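Local coordinates for leucine-rich repeat protein (PDB 4ECN) that is of unknown function but, as an extracellular leucine-rich repeat protein, probably takes part in protein binding, at residues Gly11-Lys16 / Leu78-Gly83; Ala41-Val46 / Thr58-Ala63; Tyr85-Tyr90 / Asn109-Val114; Tyr157-Val162 / Glu172-Lys177. One frame throughout, in Å; residues are numbered along the deposited sequence.

How the contacts relate
Contacts 1 to 3 lie in the first DUF4458 region and share one mixed sheet. Strand 10-18 opens contact 1, which closes only when the chain returns at Leu78-Gly83. Contact 2, a hairpin, falls wholly within that long loop. Contact 3 follows in series and ties strand 83-93 to strand 110-113. All three touch one another. Leu78 packs on Leu59 between contacts 1 and 2, Val13 on Val113 between contacts 1 and 3, and Ile44 on Tyr90 between contacts 2 and 3. Contact 4 is a later hairpin in the second DUF4458 region. It touches none of the others; its centre lies about 19 Å from that of contact 3.

Contact 1: Gly11-Lys16 / Leu78-Gly83; sequences GYVQFK and LQLLAG
In the mixed sheet of the first DUF4458 region, Gly11 on strand 10-18 and Leu80 on strand 73-81 form an antiparallel hydrogen-bonded pair. Gly11 N donates to Leu80 O over 3.0 Å in a nearly straight bond. The return bond, from Leu80 N to Gly11 O, is weak. Further along, Leu78 N reaches Val13 O at 2.8 Å, but the N-H is bent away from the acceptor (141°). The strands are far from exactly antiparallel, with 133° between their short axes.

On one face, the side chains of Tyr12 and Gln79 run side by side in the same direction. Tyr12 CE1 is 3.6 Å from Gln79 CB. The tyrosine ring and the glutamine amide are turned 48° apart. Tyr12 also makes a cation-pi contact with Lys77. On the other face, Val13 CG2, set beside its backbone N and anti to the carbonyl carbon, meets Leu80 CD1 at 4.1 Å. Val113 of strand 110-113 touches both residues, and Val13 also packs on Leu119. The largely apolar Val13-Leu80 face and the more exposed Tyr12-Gln79 face are consistent with a beta-sandwich of the transthyretin clan.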
loop_
_atom_site.group_PDB
_atom_site.type_symbol
_atom_site.label_atom_id
_atom_site.label_comp_id
_atom_site.label_asym_id
_atom_site.label_seq_id
_atom_site.Cartn_x
_atom_site.Cartn_y
_atom_site.Cartn_z
ATOM N N GLY A 11 21.428 20.079 -49.044
ATOM C CA GLY A 11 20.163 20.788 -48.901
ATOM C C GLY A 11 20.376 22.232 -48.492
ATOM O O GLY A 11 21.500 22.734 -48.584
ATOM N N TYR A 12 19.303 22.937 -48.081
ATOM C CA TYR A 12 19.413 24.354 -47.729
ATOM C C TYR A 12 18.587 24.703 -46.505
ATOM O O TYR A 12 17.583 24.057 -46.217
ATOM C CB TYR A 12 18.999 25.258 -48.902
ATOM C CG TYR A 12 19.910 25.118 -50.101
ATOM C CD1 TYR A 12 21.043 25.913 -50.237
ATOM C CD2 TYR A 12 19.661 24.161 -51.086
ATOM C CE1 TYR A 12 21.903 25.765 -51.325
ATOM C CE2 TYR A 12 20.534 23.978 -52.155
ATOM C CZ TYR A 12 21.649 24.789 -52.274
ATOM O OH TYR A 12 22.497 24.630 -53.340
ATOM N N VAL A 13 19.059 25.715 -45.765
ATOM C CA VAL A 13 18.433 26.250 -44.554
ATOM C C VAL A 13 18.427 27.762 -44.644
ATOM O O VAL A 13 19.343 28.367 -45.213
ATOM C CB VAL A 13 19.107 25.777 -43.231
ATOM C CG1 VAL A 13 18.303 26.200 -42.009
ATOM C CG2 VAL A 13 19.287 24.277 -43.217
ATOM N N GLN A 14 17.376 28.359 -44.092
ATOM C CA GLN A 14 17.228 29.787 -43.937
ATOM C C GLN A 14 16.586 29.998 -42.607
ATOM O O GLN A 14 15.902 29.100 -42.116
ATOM C CB GLN A 14 16.471 30.458 -45.089
ATOM C CG GLN A 14 15.010 30.061 -45.279
ATOM C CD GLN A 14 14.405 30.795 -46.457
ATOM O OE1 GLN A 14 15.089 31.156 -47.434
ATOM N NE2 GLN A 14 13.098 31.010 -46.400
ATOM N N PHE A 15 16.856 31.141 -41.979
ATOM C CA PHE A 15 16.312 31.418 -40.654
ATOM C C PHE A 15 15.370 32.612 -40.706
ATOM O O PHE A 15 15.576 33.552 -41.478
ATOM C CB PHE A 15 17.441 31.646 -39.633
ATOM C CG PHE A 15 18.357 30.450 -39.501
ATOM C CD1 PHE A 15 18.037 29.398 -38.652
ATOM C CD2 PHE A 15 19.522 30.360 -40.251
ATOM C CE1 PHE A 15 18.870 28.282 -38.558
ATOM C CE2 PHE A 15 20.349 29.244 -40.158
ATOM C CZ PHE A 15 20.020 28.213 -39.311
ATOM N N LYS A 16 14.306 32.527 -39.910
ATOM C CA LYS A 16 13.269 33.541 -39.767
ATOM C C LYS A 16 13.225 33.945 -38.282
ATOM O O LYS A 16 12.983 33.075 -37.439
ATOM C CB LYS A 16 11.928 32.966 -40.276
ATOM C CG LYS A 16 11.111 33.893 -41.162
ATOM C CD LYS A 16 9.758 33.253 -41.467
ATOM C CE LYS A 16 8.909 33.995 -42.471
ATOM N NZ LYS A 16 7.614 33.299 -42.706
ATOM N N LEU A 78 21.630 28.589 -46.735
ATOM C CA LEU A 78 22.858 27.983 -46.241
ATOM C C LEU A 78 22.960 26.542 -46.742
ATOM O O LEU A 78 22.159 25.695 -46.334
ATOM C CB LEU A 78 22.914 28.046 -44.700
ATOM C CG LEU A 78 24.026 27.250 -43.989
ATOM C CD1 LEU A 78 25.412 27.718 -44.409
ATOM C CD2 LEU A 78 23.851 27.301 -42.487
ATOM N N GLN A 79 23.948 26.261 -47.608
ATOM C CA GLN A 79 24.119 24.904 -48.107
ATOM C C GLN A 79 24.829 24.060 -47.065
ATOM O O GLN A 79 25.922 24.412 -46.623
ATOM C CB GLN A 79 24.872 24.875 -49.436
ATOM C CG GLN A 79 24.820 23.512 -50.127
ATOM C CD GLN A 79 25.468 23.528 -51.488
ATOM O OE1 GLN A 79 25.686 24.584 -52.110
ATOM N NE2 GLN A 79 25.745 22.345 -52.005
ATOM N N LEU A 80 24.184 22.968 -46.653
ATOM C CA LEU A 80 24.700 22.019 -45.675
ATOM C C LEU A 80 24.500 20.621 -46.158
ATOM O O LEU A 80 23.639 20.401 -47.002
ATOM C CB LEU A 80 24.008 22.196 -44.312
ATOM C CG LEU A 80 24.304 23.462 -43.524
ATOM C CD1 LEU A 80 23.273 23.664 -42.440
ATOM C CD2 LEU A 80 25.694 23.434 -42.938
ATOM N N LEU A 81 25.256 19.661 -45.619
ATOM C CA LEU A 81 25.073 18.276 -46.011
ATOM C C LEU A 81 23.873 17.717 -45.255
ATOM O O LEU A 81 23.717 17.975 -44.060
ATOM C CB LEU A 81 26.341 17.449 -45.782
ATOM C CG LEU A 81 26.406 16.136 -46.583
ATOM C CD1 LEU A 81 27.740 15.994 -47.317
ATOM C CD2 LEU A 81 26.008 14.906 -45.720
ATOM N N ALA A 82 23.009 16.986 -45.975
ATOM C CA ALA A 82 21.766 16.414 -45.450
ATOM C C ALA A 82 22.008 15.570 -44.191
ATOM O O ALA A 82 22.802 14.626 -44.213
ATOM C CB ALA A 82 21.088 15.569 -46.518
ATOM N N GLY A 83 21.327 15.950 -43.111
ATOM C CA GLY A 83 21.404 15.297 -41.808
ATOM C C GLY A 83 20.879 16.155 -40.672
ATOM O O GLY A 83 20.499 17.307 -40.888
#

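Contact 2: Ala41-Val46 / Thr58-Ala63; sequences AQKIKV and TLLLNA
Ile44 and Leu59 form the central hydrogen-bonded pair of the antiparallel hairpin made by strands 43-49 and 54-63. Two backbone bonds join them. Ile44 N donates to Leu59 O at 2.9 Å, and Leu59 N donates back to Ile44 O at the same length. A third bond lies towards the start of strand 43-49, where Leu61 N reaches Gln42 O over 3.0 Å. Its N-H is almost straight (178°), yet the donor stands above the carbonyl plane, 74° out of it.

The apolar contacts gather round Leu61. Leu61 CD1 lies 3.6 Å from Ile44 CG2, the two side chains crossing at about a right angle. The other methyl, Leu61 CD2, is 3.8 Å from Ala41 CB. Leu61 thus touches both Ile44 and Ala41, one with each methyl.

On the opposite face, aliphatic parts of lysines meet their partners. Lys43 and Leu60 lie side by side and point the same way, with Lys43 CG 3.8 Å from Leu60 CD2. The Lys43 chain is extended beyond CG, and its NZ makes a salt bridge with Asp97. Lys45 CD passes 3.6 Å from Thr58 OG1.

Strand 83-93 flanks the hairpin on one edge. There Gln42 and Lys43 both face Tyr93 in a classic beta bulge, and Ile44 touches Tyr90 and Leu92. Strand 73-81 flanks the other edge, pairing with Leu60 and Asn62 through Asp76 and Arg74. Leu61 reaches across to Leu17 of strand 10-18.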
loop_
_atom_site.group_PDB
_atom_site.type_symbol
_atom_site.label_atom_id
_atom_site.label_comp_id
_atom_site.label_asym_id
_atom_site.label_seq_id
_atom_site.Cartn_x
_atom_site.Cartn_y
_atom_site.Cartn_z
ATOM N N ALA A 41 20.394 44.977 -36.974
ATOM C CA ALA A 41 21.093 43.755 -37.359
ATOM C C ALA A 41 20.928 43.447 -38.846
ATOM O O ALA A 41 19.830 43.575 -39.396
ATOM C CB ALA A 41 20.575 42.585 -36.541
ATOM N N GLN A 42 22.025 43.010 -39.479
ATOM C CA GLN A 42 22.054 42.668 -40.897
ATOM C C GLN A 42 22.945 41.406 -41.152
ATOM O O GLN A 42 23.276 41.112 -42.303
ATOM C CB GLN A 42 22.519 43.876 -41.740
ATOM C CG GLN A 42 23.856 44.506 -41.340
ATOM C CD GLN A 42 24.255 45.615 -42.282
ATOM O OE1 GLN A 42 23.417 46.363 -42.802
ATOM N NE2 GLN A 42 25.552 45.750 -42.521
ATOM N N LYS A 43 23.263 40.637 -40.082
ATOM C CA LYS A 43 24.045 39.383 -40.088
ATOM C C LYS A 43 23.636 38.454 -38.920
ATOM O O LYS A 43 22.965 38.893 -37.983
ATOM C CB LYS A 43 25.561 39.657 -40.010
ATOM C CG LYS A 43 26.263 39.858 -41.343
ATOM C CD LYS A 43 27.758 40.119 -41.138
ATOM C CE LYS A 43 28.524 40.308 -42.427
ATOM N NZ LYS A 43 29.972 40.540 -42.179
ATOM N N ILE A 44 24.029 37.169 -38.997
ATOM C CA ILE A 44 23.786 36.155 -37.967
ATOM C C ILE A 44 24.845 35.049 -38.108
ATOM O O ILE A 44 25.178 34.635 -39.227
ATOM C CB ILE A 44 22.336 35.571 -37.969
ATOM C CG1 ILE A 44 22.057 34.764 -36.681
ATOM C CG2 ILE A 44 22.014 34.764 -39.255
ATOM C CD1 ILE A 44 20.647 34.336 -36.469
ATOM N N LYS A 45 25.381 34.594 -36.972
ATOM C CA LYS A 45 26.344 33.499 -36.936
ATOM C C LYS A 45 25.705 32.407 -36.099
ATOM O O LYS A 45 25.645 32.491 -34.873
ATOM C CB LYS A 45 27.736 33.949 -36.420
ATOM C CG LYS A 45 28.834 32.861 -36.501
ATOM C CD LYS A 45 30.265 33.408 -36.277
ATOM C CE LYS A 45 30.568 33.840 -34.858
ATOM N NZ LYS A 45 31.778 34.706 -34.778
ATOM N N VAL A 46 25.143 31.430 -36.776
ATOM C CA VAL A 46 24.468 30.342 -36.101
ATOM C C VAL A 46 25.510 29.239 -35.821
ATOM O O VAL A 46 26.153 28.708 -36.738
ATOM C CB VAL A 46 23.237 29.839 -36.902
ATOM C CG1 VAL A 46 22.515 28.730 -36.157
ATOM C CG2 VAL A 46 22.271 30.984 -37.204
ATOM N N THR A 58 28.558 32.206 -40.824
ATOM C CA THR A 58 27.978 33.547 -40.882
ATOM C C THR A 58 27.130 33.689 -42.164
ATOM O O THR A 58 27.554 33.281 -43.253
ATOM C CB THR A 58 29.072 34.632 -40.793
ATOM O OG1 THR A 58 29.945 34.348 -39.693
ATOM C CG2 THR A 58 28.492 36.049 -40.647
ATOM N N LEU A 59 25.920 34.266 -42.000
ATOM C CA LEU A 59 24.932 34.562 -43.045
ATOM C C LEU A 59 24.419 35.987 -42.895
ATOM O O LEU A 59 24.502 36.553 -41.807
ATOM C CB LEU A 59 23.744 33.568 -42.996
ATOM C CG LEU A 59 24.026 32.116 -43.370
ATOM C CD1 LEU A 59 23.002 31.194 -42.765
ATOM C CD2 LEU A 59 24.135 31.925 -44.872
ATOM N N LEU A 60 23.873 36.558 -43.972
ATOM C CA LEU A 60 23.311 37.908 -43.953
ATOM C C LEU A 60 21.800 37.867 -43.679
ATOM O O LEU A 60 21.124 36.884 -44.001
ATOM C CB LEU A 60 23.585 38.647 -45.286
ATOM C CG LEU A 60 25.040 38.931 -45.680
ATOM C CD1 LEU A 60 25.196 38.972 -47.188
ATOM C CD2 LEU A 60 25.553 40.211 -45.047
ATOM N N LEU A 61 21.286 38.953 -43.092
ATOM C CA LEU A 61 19.875 39.167 -42.796
ATOM C C LEU A 61 19.218 40.012 -43.884
ATOM O O LEU A 61 19.740 41.066 -44.261
ATOM C CB LEU A 61 19.717 39.858 -41.425
ATOM C CG LEU A 61 19.402 39.014 -40.184
ATOM C CD1 LEU A 61 20.383 37.900 -39.999
ATOM C CD2 LEU A 61 19.387 39.876 -38.931
ATOM N N ASN A 62 18.079 39.544 -44.390
ATOM C CA ASN A 62 17.263 40.249 -45.377
ATOM C C ASN A 62 16.032 40.783 -44.647
ATOM O O ASN A 62 15.368 40.012 -43.941
ATOM C CB ASN A 62 16.893 39.334 -46.565
ATOM C CG ASN A 62 18.069 38.718 -47.294
ATOM O OD1 ASN A 62 18.694 39.337 -48.166
ATOM N ND2 ASN A 62 18.360 37.460 -46.986
ATOM N N ALA A 63 15.746 42.093 -44.757
ATOM C CA ALA A 63 14.606 42.662 -44.037
ATOM C C ALA A 63 13.335 42.706 -44.906
ATOM O O ALA A 63 13.378 43.087 -46.080
ATOM C CB ALA A 63 14.941 44.055 -43.532
#

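Contact 3: Tyr85-Tyr90 / Asn109-Val114; sequences YKIVGY and NELTVV
Different first torsions bring Ile87 and Leu111 together. Leu111 CG is tucked between its backbone N and carbonyl carbon (chi1 65°), whereas Ile87 CG1 lies beside the backbone N, anti to the carbonyl carbon (chi1 -50°). Ile87 CD1 then touches Leu111 CD2 at 3.7 Å, and the two side chains cross at about a right angle. The other Leu111 methyl, CD1, lies 4.0 Å from Tyr85 CB. Further out, Tyr85 CE1 comes within 3.6 Å of Val113 CG2, and these two side chains cross obliquely. Tyr85 OH hydrogen-bonds to Leu81 O. The Tyr85 ring also stacks with that of His50.

These contacts belong to the antiparallel pairing of strands 83-93 and 110-113 in the mixed sheet of the first DUF4458 region. Tyr85 and Leu111 form the hydrogen-bonded pair. Tyr85 N donates to Leu111 O at 2.8 Å, and Leu111 N answers to Tyr85 O at 2.9 Å. Ile87 N adds a bond to Asn109 O.

On the other face, the Lys86 chain crosses the Asn109 amide, with CD 3.6 Å from ND2. The Lys86 CB and Glu110 CG carbons are 4.3 Å apart. Towards the interior, Leu111 packs against Val13 and Phe15 of strand 10-18, and Ile87 against Val46, Lys121 and Leu123.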
loop_
_atom_site.group_PDB
_atom_site.type_symbol
_atom_site.label_atom_id
_atom_site.label_comp_id
_atom_site.label_asym_id
_atom_site.label_seq_id
_atom_site.Cartn_x
_atom_site.Cartn_y
_atom_site.Cartn_z
ATOM N N TYR A 85 21.166 18.426 -37.330
ATOM C CA TYR A 85 22.026 19.445 -36.726
ATOM C C TYR A 85 21.389 19.985 -35.458
ATOM O O TYR A 85 20.158 20.119 -35.388
ATOM C CB TYR A 85 22.267 20.602 -37.708
ATOM C CG TYR A 85 23.069 20.267 -38.944
ATOM C CD1 TYR A 85 22.499 19.556 -39.995
ATOM C CD2 TYR A 85 24.335 20.804 -39.138
ATOM C CE1 TYR A 85 23.218 19.277 -41.155
ATOM C CE2 TYR A 85 25.053 20.560 -40.309
ATOM C CZ TYR A 85 24.489 19.799 -41.319
ATOM O OH TYR A 85 25.191 19.549 -42.474
ATOM N N LYS A 86 22.217 20.325 -34.464
ATOM C CA LYS A 86 21.720 20.914 -33.231
ATOM C C LYS A 86 22.310 22.307 -33.112
ATOM O O LYS A 86 23.532 22.442 -33.133
ATOM C CB LYS A 86 22.044 20.036 -32.002
ATOM C CG LYS A 86 21.368 20.522 -30.704
ATOM C CD LYS A 86 21.966 19.949 -29.405
ATOM C CE LYS A 86 23.338 20.495 -29.065
ATOM N NZ LYS A 86 23.846 19.943 -27.783
ATOM N N ILE A 87 21.439 23.342 -33.065
ATOM C CA ILE A 87 21.818 24.751 -32.875
ATOM C C ILE A 87 22.254 24.910 -31.418
ATOM O O ILE A 87 21.520 24.477 -30.516
ATOM C CB ILE A 87 20.671 25.746 -33.248
ATOM C CG1 ILE A 87 20.056 25.469 -34.628
ATOM C CG2 ILE A 87 21.123 27.213 -33.110
ATOM C CD1 ILE A 87 18.626 26.099 -34.806
ATOM N N VAL A 88 23.448 25.495 -31.187
ATOM C CA VAL A 88 23.969 25.717 -29.832
ATOM C C VAL A 88 23.525 27.118 -29.373
ATOM O O VAL A 88 23.071 27.300 -28.237
ATOM C CB VAL A 88 25.507 25.530 -29.734
ATOM C CG1 VAL A 88 25.954 25.482 -28.273
ATOM C CG2 VAL A 88 25.949 24.263 -30.447
ATOM N N GLY A 89 23.634 28.071 -30.298
ATOM C CA GLY A 89 23.260 29.463 -30.107
ATOM C C GLY A 89 23.568 30.269 -31.344
ATOM O O GLY A 89 24.056 29.722 -32.338
ATOM N N TYR A 90 23.279 31.572 -31.293
ATOM C CA TYR A 90 23.506 32.458 -32.426
ATOM C C TYR A 90 23.814 33.882 -31.973
ATOM O O TYR A 90 23.415 34.298 -30.884
ATOM C CB TYR A 90 22.287 32.464 -33.377
ATOM C CG TYR A 90 20.993 32.975 -32.771
ATOM C CD1 TYR A 90 20.672 34.333 -32.797
ATOM C CD2 TYR A 90 20.053 32.094 -32.241
ATOM C CE1 TYR A 90 19.476 34.803 -32.253
ATOM C CE2 TYR A 90 18.860 32.555 -31.686
ATOM C CZ TYR A 90 18.571 33.908 -31.705
ATOM O OH TYR A 90 17.387 34.352 -31.174
ATOM N N ASN A 109 16.198 23.188 -30.428
ATOM C CA ASN A 109 17.615 23.215 -30.779
ATOM C C ASN A 109 17.939 22.428 -32.065
ATOM O O ASN A 109 18.896 22.795 -32.740
ATOM C CB ASN A 109 18.478 22.677 -29.619
ATOM C CG ASN A 109 18.055 21.364 -28.985
ATOM O OD1 ASN A 109 17.024 20.751 -29.325
ATOM N ND2 ASN A 109 18.840 20.924 -28.009
ATOM N N GLU A 110 17.145 21.406 -32.430
ATOM C CA GLU A 110 17.435 20.587 -33.611
ATOM C C GLU A 110 16.727 21.067 -34.901
ATOM O O GLU A 110 15.623 21.620 -34.866
ATOM C CB GLU A 110 17.062 19.117 -33.363
ATOM C CG GLU A 110 18.103 18.366 -32.540
ATOM C CD GLU A 110 17.836 16.892 -32.285
ATOM O OE1 GLU A 110 16.948 16.585 -31.457
ATOM O OE2 GLU A 110 18.569 16.049 -32.852
ATOM N N LEU A 111 17.418 20.841 -36.042
ATOM C CA LEU A 111 16.969 21.094 -37.411
ATOM C C LEU A 111 17.590 20.022 -38.333
ATOM O O LEU A 111 18.763 19.676 -38.178
ATOM C CB LEU A 111 17.266 22.542 -37.912
ATOM C CG LEU A 111 18.701 23.077 -38.114
ATOM C CD1 LEU A 111 19.297 22.619 -39.442
ATOM C CD2 LEU A 111 18.678 24.583 -38.217
ATOM N N THR A 112 16.807 19.499 -39.282
ATOM C CA THR A 112 17.301 18.459 -40.183
ATOM C C THR A 112 17.281 18.975 -41.620
ATOM O O THR A 112 16.226 19.353 -42.119
ATOM C CB THR A 112 16.472 17.169 -40.021
ATOM O OG1 THR A 112 16.330 16.859 -38.624
ATOM C CG2 THR A 112 17.072 15.993 -40.757
ATOM N N VAL A 113 18.465 19.005 -42.264
ATOM C CA VAL A 113 18.668 19.395 -43.661
ATOM C C VAL A 113 18.269 18.202 -44.518
ATOM O O VAL A 113 18.546 17.066 -44.129
ATOM C CB VAL A 113 20.121 19.863 -43.926
ATOM C CG1 VAL A 113 20.290 20.384 -45.345
ATOM C CG2 VAL A 113 20.547 20.928 -42.930
ATOM N N VAL A 114 17.571 18.439 -45.643
ATOM C CA VAL A 114 17.100 17.360 -46.527
ATOM C C VAL A 114 17.744 17.512 -47.909
ATOM O O VAL A 114 17.899 18.634 -48.402
ATOM C CB VAL A 114 15.554 17.336 -46.621
ATOM C CG1 VAL A 114 15.065 16.294 -47.624
ATOM C CG2 VAL A 114 14.926 17.100 -45.248
#

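Contact 4: Tyr157-Val162 / Glu172-Lys177; sequences YVDVTV and ELKGMK
The Tyr157 ring lies against Lys177, their side chains crossing obliquely, with Tyr157 CE1 3.7 Å from Lys177 CB. The backbone atoms Met176 O, Gly175 O and Lys177 CA also approach this ring. Arg231 adds a cation-pi contact. The Glu172 carboxylate receives the Thr161 hydroxyl: Thr161 OG1 donates to Glu172 OE1. The modelled length of this bond is very short and doubtful at this resolution. The Asp159 carboxylate takes Gly175 N on OD1 at 2.7 Å, and its other oxygen, OD2, bonds to Tyr224 OH. Both oxygens are thus gripped, which should fix the group's rotation.

The residues belong to the antiparallel hairpin of strands 157-164 and 170-179 in the second DUF4458 region. Val160 pairs with Leu173 and Val158 with Met176, so the register slips by one residue. This is a beta bulge. The chain turns a corner at Gly175, which has a positive phi (49°), and the Asp159 bond meets that corner directly.

On the other face, the selenomethionine Met176 crosses Val160 at about a right angle. Met176 CE lies 3.7 Å from Val158 CG1, and Val160 CG2 is equally near at 3.7 Å. Leu173 CD1 meets Val160 CG2 at 3.8 Å. Phe135 of strand 130-139 packs on Val160, Leu173 and Met176, while Cys205 of strand 202-212 touches Val158 and Met176.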
loop_
_atom_site.group_PDB
_atom_site.type_symbol
_atom_site.label_atom_id
_atom_site.label_comp_id
_atom_site.label_asym_id
_atom_site.label_seq_id
_atom_site.Cartn_x
_atom_site.Cartn_y
_atom_site.Cartn_z
ATOM N N TYR A 157 36.966 15.314 -22.212
ATOM C CA TYR A 157 35.638 15.928 -22.123
ATOM C C TYR A 157 35.236 16.180 -20.670
ATOM O O TYR A 157 35.680 15.465 -19.768
ATOM C CB TYR A 157 34.581 15.043 -22.808
ATOM C CG TYR A 157 34.788 14.945 -24.300
ATOM C CD1 TYR A 157 34.285 15.916 -25.160
ATOM C CD2 TYR A 157 35.525 13.901 -24.854
ATOM C CE1 TYR A 157 34.521 15.861 -26.535
ATOM C CE2 TYR A 157 35.764 13.830 -26.228
ATOM C CZ TYR A 157 35.251 14.806 -27.068
ATOM O OH TYR A 157 35.468 14.717 -28.425
ATOM N N VAL A 158 34.389 17.200 -20.451
ATOM C CA VAL A 158 33.905 17.535 -19.121
ATOM C C VAL A 158 32.393 17.891 -19.174
ATOM O O VAL A 158 31.873 18.312 -20.213
ATOM C CB VAL A 158 34.745 18.675 -18.486
ATOM C CG1 VAL A 158 34.386 20.043 -19.058
ATOM C CG2 VAL A 158 34.621 18.674 -16.969
ATOM N N ASP A 159 31.702 17.675 -18.033
ATOM C CA ASP A 159 30.305 18.040 -17.771
ATOM C C ASP A 159 30.304 19.011 -16.653
ATOM O O ASP A 159 30.795 18.651 -15.588
ATOM C CB ASP A 159 29.415 16.813 -17.430
ATOM C CG ASP A 159 29.129 15.821 -18.539
ATOM O OD1 ASP A 159 29.023 16.242 -19.697
ATOM O OD2 ASP A 159 28.918 14.644 -18.231
ATOM N N VAL A 160 29.837 20.252 -16.846
ATOM C CA VAL A 160 29.855 21.104 -15.664
ATOM C C VAL A 160 28.424 21.576 -15.372
ATOM O O VAL A 160 27.615 21.807 -16.275
ATOM C CB VAL A 160 30.867 22.291 -15.664
ATOM C CG1 VAL A 160 32.250 21.845 -16.141
ATOM C CG2 VAL A 160 30.382 23.497 -16.453
ATOM N N THR A 161 28.127 21.640 -14.070
ATOM C CA THR A 161 26.910 22.172 -13.485
ATOM C C THR A 161 27.236 23.518 -12.911
ATOM O O THR A 161 28.121 23.624 -12.049
ATOM C CB THR A 161 26.313 21.241 -12.403
ATOM O OG1 THR A 161 26.399 19.876 -12.794
ATOM C CG2 THR A 161 24.884 21.629 -12.005
ATOM N N VAL A 162 26.533 24.550 -13.380
ATOM C CA VAL A 162 26.688 25.901 -12.850
ATOM C C VAL A 162 25.444 26.231 -12.089
ATOM O O VAL A 162 24.366 25.821 -12.513
ATOM C CB VAL A 162 26.997 26.970 -13.925
ATOM C CG1 VAL A 162 28.374 26.746 -14.547
ATOM C CG2 VAL A 162 25.899 27.045 -14.986
ATOM N N GLU A 172 22.959 22.407 -16.660
ATOM C CA GLU A 172 23.951 21.383 -16.963
ATOM C C GLU A 172 24.517 21.610 -18.394
ATOM O O GLU A 172 23.755 21.803 -19.344
ATOM C CB GLU A 172 23.353 19.973 -16.791
ATOM C CG GLU A 172 24.386 18.849 -16.880
ATOM C CD GLU A 172 25.343 18.674 -15.714
ATOM O OE1 GLU A 172 24.898 18.853 -14.558
ATOM O OE2 GLU A 172 26.508 18.270 -15.948
ATOM N N LEU A 173 25.855 21.636 -18.506
ATOM C CA LEU A 173 26.616 21.855 -19.746
ATOM C C LEU A 173 27.360 20.558 -20.046
ATOM O O LEU A 173 28.395 20.264 -19.438
ATOM C CB LEU A 173 27.551 23.079 -19.579
ATOM C CG LEU A 173 26.853 24.347 -19.082
ATOM C CD1 LEU A 173 27.825 25.338 -18.496
ATOM C CD2 LEU A 173 25.974 24.966 -20.135
ATOM N N LYS A 174 26.775 19.738 -20.928
ATOM C CA LYS A 174 27.239 18.379 -21.150
ATOM C C LYS A 174 28.189 18.230 -22.343
ATOM O O LYS A 174 28.079 18.945 -23.338
ATOM C CB LYS A 174 26.038 17.441 -21.332
ATOM C CG LYS A 174 25.305 17.162 -20.013
ATOM C CD LYS A 174 24.149 16.154 -20.144
ATOM C CE LYS A 174 23.401 15.870 -18.851
ATOM N NZ LYS A 174 24.237 15.155 -17.839
ATOM N N GLY A 175 29.121 17.286 -22.173
ATOM C CA GLY A 175 30.137 16.854 -23.119
ATOM C C GLY A 175 30.959 17.931 -23.793
ATOM O O GLY A 175 31.170 17.854 -25.005
HETATM N N MSE A 176 31.458 18.919 -23.032
HETATM C CA MSE A 176 32.295 19.981 -23.594
HETATM C C MSE A 176 33.713 19.458 -23.847
HETATM O O MSE A 176 34.263 18.779 -22.970
HETATM C CB MSE A 176 32.330 21.204 -22.674
HETATM C CG MSE A 176 30.974 21.916 -22.522
HETATM SE SE MSE A 176 31.066 23.467 -21.329
HETATM C CE MSE A 176 31.697 22.567 -19.734
ATOM N N LYS A 177 34.303 19.761 -25.048
ATOM C CA LYS A 177 35.650 19.298 -25.391
ATOM C C LYS A 177 36.706 20.176 -24.715
ATOM O O LYS A 177 36.752 21.393 -24.908
ATOM C CB LYS A 177 35.891 19.243 -26.908
ATOM C CG LYS A 177 37.172 18.492 -27.273
ATOM C CD LYS A 177 37.571 18.660 -28.729
ATOM C CE LYS A 177 38.989 18.197 -29.008
ATOM N NZ LYS A 177 40.019 19.059 -28.347
#